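Local coordinates for delta-aminolevulinic acid dehydratase (Toxoplasma gondii ME49, PDB 3OBK) that condenses two molecules of 5-aminolevulinic acid into the pyrrole porphobilinogen, an early step of tetrapyrrole biosynthesis, at the interface of chains A and B. Numbering follows the deposited sequence. Chains: chain A/B, Delta-aminolevulinic acid dehydratase.

The interface of chains A and B. Residues chain A 295, 299, 302, 308, 313; chain B 218, 294, 297-298, 301.
B:Met298 lies across the two-fold boundary between subunits of this TIM-barrel enzyme and meets A:Leu299, A:Ala302 and A:Ile308. The patch joins helix 293-305 of both chains, part of the contact within a subunit pair of the octamer. With CG anti to the carbonyl carbon (chi1 -73°), the methionine chain runs out from its helix and bends at chi3 (75°), which turns the terminal methyl CE toward A:Leu299. The two side chains run parallel, ends in the same direction, and CE of B:Met298 packs against the fork of A:Leu299, 3.2 Å from CG, CD2 close beside it. Further back, the methylene CG of B:Met298 rests 3.8 Å from CB of A:Ala302. A:Ile308, in the loop after helix 293-305, comes in across the methionine chain at roughly a right angle. Its end methyl CD1 touches CG of B:Met298 at 3.9 Å and the sulfur SD at 4.1 Å. The CG1 arm is tucked between the main-chain N and C (chi1 62°), and its extended branch carries CD1 to the methionine. Within chain B, the ring edge of B:Phe218 backs the methionine sulfur, which lies in the ring plane. Across the boundary, CB of A:Thr313 stands over one ring face near the rim, 4.1 Å from CZ of B:Phe218. The helices approach each other at small residues, CB of B:Ala301 lying 3.9 Å from CA of A:Ala302. CA of B:Gly294 lies 4.2 Å from the branch methyl CG2 of A:Ile308.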
ATOM      1  N   GLU A 295     -30.717  17.384   7.675  1.00 10.09           N
ATOM      2  CA  GLU A 295     -29.539  18.134   8.085  1.00 10.68           C
ATOM      3  C   GLU A 295     -29.808  19.639   8.015  1.00 10.27           C
ATOM      4  O   GLU A 295     -29.416  20.358   8.910  1.00 10.09           O
ATOM      5  CB  GLU A 295     -28.336  17.773   7.221  1.00 10.76           C
ATOM      6  CG  GLU A 295     -27.915  16.288   7.295  1.00 12.58           C
ATOM      7  CD  GLU A 295     -26.738  16.005   6.409  1.00 13.85           C
ATOM      8  OE1 GLU A 295     -25.618  16.448   6.782  1.00 13.29           O
ATOM      9  OE2 GLU A 295     -26.961  15.386   5.323  1.00 15.34           O
ATOM     10  N   LEU A 299     -30.002  22.668  11.285  1.00 14.48           N
ATOM     11  CA  LEU A 299     -29.250  23.904  11.291  1.00 15.03           C
ATOM     12  C   LEU A 299     -30.201  25.049  11.506  1.00 15.11           C
ATOM     13  O   LEU A 299     -29.963  25.882  12.381  1.00 14.56           O
ATOM     14  CB  LEU A 299     -28.493  24.094   9.963  1.00 15.38           C
ATOM     15  CG  LEU A 299     -27.004  23.742   9.980  1.00 16.71           C
ATOM     16  CD1 LEU A 299     -26.305  23.882   8.639  1.00 16.09           C
ATOM     17  CD2 LEU A 299     -26.313  24.637  10.998  1.00 20.11           C
ATOM     18  N   ALA A 302     -31.789  25.293  14.882  1.00 15.37           N
ATOM     19  CA  ALA A 302     -30.881  25.805  15.883  1.00 16.08           C
ATOM     20  C   ALA A 302     -30.681  27.264  15.672  1.00 16.77           C
ATOM     21  O   ALA A 302     -30.691  28.028  16.616  1.00 17.77           O
ATOM     22  CB  ALA A 302     -29.544  25.076  15.845  1.00 16.03           C
ATOM     23  N   ILE A 308     -26.970  28.409  17.719  1.00 19.76           N
ATOM     24  CA  ILE A 308     -25.771  28.550  16.907  1.00 19.00           C
ATOM     25  C   ILE A 308     -25.889  29.789  16.030  1.00 19.16           C
ATOM     26  O   ILE A 308     -26.946  30.409  15.936  1.00 18.81           O
ATOM     27  CB  ILE A 308     -25.518  27.310  16.004  1.00 18.01           C
ATOM     28  CG1 ILE A 308     -26.665  27.103  14.993  1.00 18.17           C
ATOM     29  CG2 ILE A 308     -25.293  26.077  16.849  1.00 16.77           C
ATOM     30  CD1 ILE A 308     -26.502  25.849  14.098  1.00 17.14           C
ATOM     31  N   THR A 313     -21.678  28.318  10.936  1.00 15.10           N
ATOM     32  CA  THR A 313     -21.834  26.899  10.954  1.00 14.25           C
ATOM     33  C   THR A 313     -22.088  26.396   9.519  1.00 12.76           C
ATOM     34  O   THR A 313     -21.440  25.477   9.083  1.00 11.85           O
ATOM     35  CB  THR A 313     -22.918  26.484  12.022  1.00 15.00           C
ATOM     36  OG1 THR A 313     -24.196  27.018  11.676  1.00 17.09           O
ATOM     37  CG2 THR A 313     -22.544  27.045  13.403  1.00 12.55           C
TER
ATOM     38  N   PHE B 218     -19.105  25.112  16.396  1.00 15.87           N
ATOM     39  CA  PHE B 218     -20.090  24.244  17.028  1.00 15.26           C
ATOM     40  C   PHE B 218     -19.951  24.161  18.548  1.00 15.03           C
ATOM     41  O   PHE B 218     -20.679  23.402  19.155  1.00 14.56           O
ATOM     42  CB  PHE B 218     -20.043  22.855  16.421  1.00 15.16           C
ATOM     43  CG  PHE B 218     -20.556  22.787  15.011  1.00 16.17           C
ATOM     44  CD1 PHE B 218     -21.918  22.675  14.761  1.00 18.80           C
ATOM     45  CD2 PHE B 218     -19.696  22.807  13.949  1.00 17.22           C
ATOM     46  CE1 PHE B 218     -22.405  22.587  13.478  1.00 19.47           C
ATOM     47  CE2 PHE B 218     -20.166  22.723  12.642  1.00 19.17           C
ATOM     48  CZ  PHE B 218     -21.527  22.606  12.405  1.00 19.43           C
ATOM     49  N   GLY B 294     -23.032  22.313  20.140  1.00 11.50           N
ATOM     50  CA  GLY B 294     -23.692  22.761  18.945  1.00 11.64           C
ATOM     51  C   GLY B 294     -24.362  21.628  18.192  1.00 11.96           C
ATOM     52  O   GLY B 294     -25.467  21.799  17.653  1.00 13.59           O
ATOM     53  N   ALA B 297     -27.413  20.693  20.076  1.00 13.60           N
ATOM     54  CA  ALA B 297     -28.444  21.711  20.009  1.00 14.31           C
ATOM     55  C   ALA B 297     -29.233  21.593  18.692  1.00 14.18           C
ATOM     56  O   ALA B 297     -30.423  21.784  18.678  1.00 13.35           O
ATOM     57  CB  ALA B 297     -27.842  23.103  20.195  1.00 13.97           C
ATOM     58  N   MET B 298     -28.553  21.241  17.609  1.00 14.21           N
ATOM     59  CA  MET B 298     -29.207  21.070  16.311  1.00 15.11           C
ATOM     60  C   MET B 298     -30.229  19.947  16.289  1.00 15.36           C
ATOM     61  O   MET B 298     -31.341  20.151  15.857  1.00 16.09           O
ATOM     62  CB  MET B 298     -28.170  20.845  15.204  1.00 15.01           C
ATOM     63  CG  MET B 298     -27.416  22.088  14.852  1.00 16.41           C
ATOM     64  SD  MET B 298     -25.976  21.780  13.843  1.00 18.08           S
ATOM     65  CE  MET B 298     -26.708  21.463  12.269  1.00 19.28           C
ATOM     66  N   ALA B 301     -33.163  20.986  18.670  1.00 17.09           N
ATOM     67  CA  ALA B 301     -33.997  22.060  18.147  1.00 17.51           C
ATOM     68  C   ALA B 301     -34.995  21.546  17.113  1.00 17.44           C
ATOM     69  O   ALA B 301     -36.172  21.894  17.173  1.00 18.22           O
ATOM     70  CB  ALA B 301     -33.160  23.178  17.559  1.00 16.90           C
TER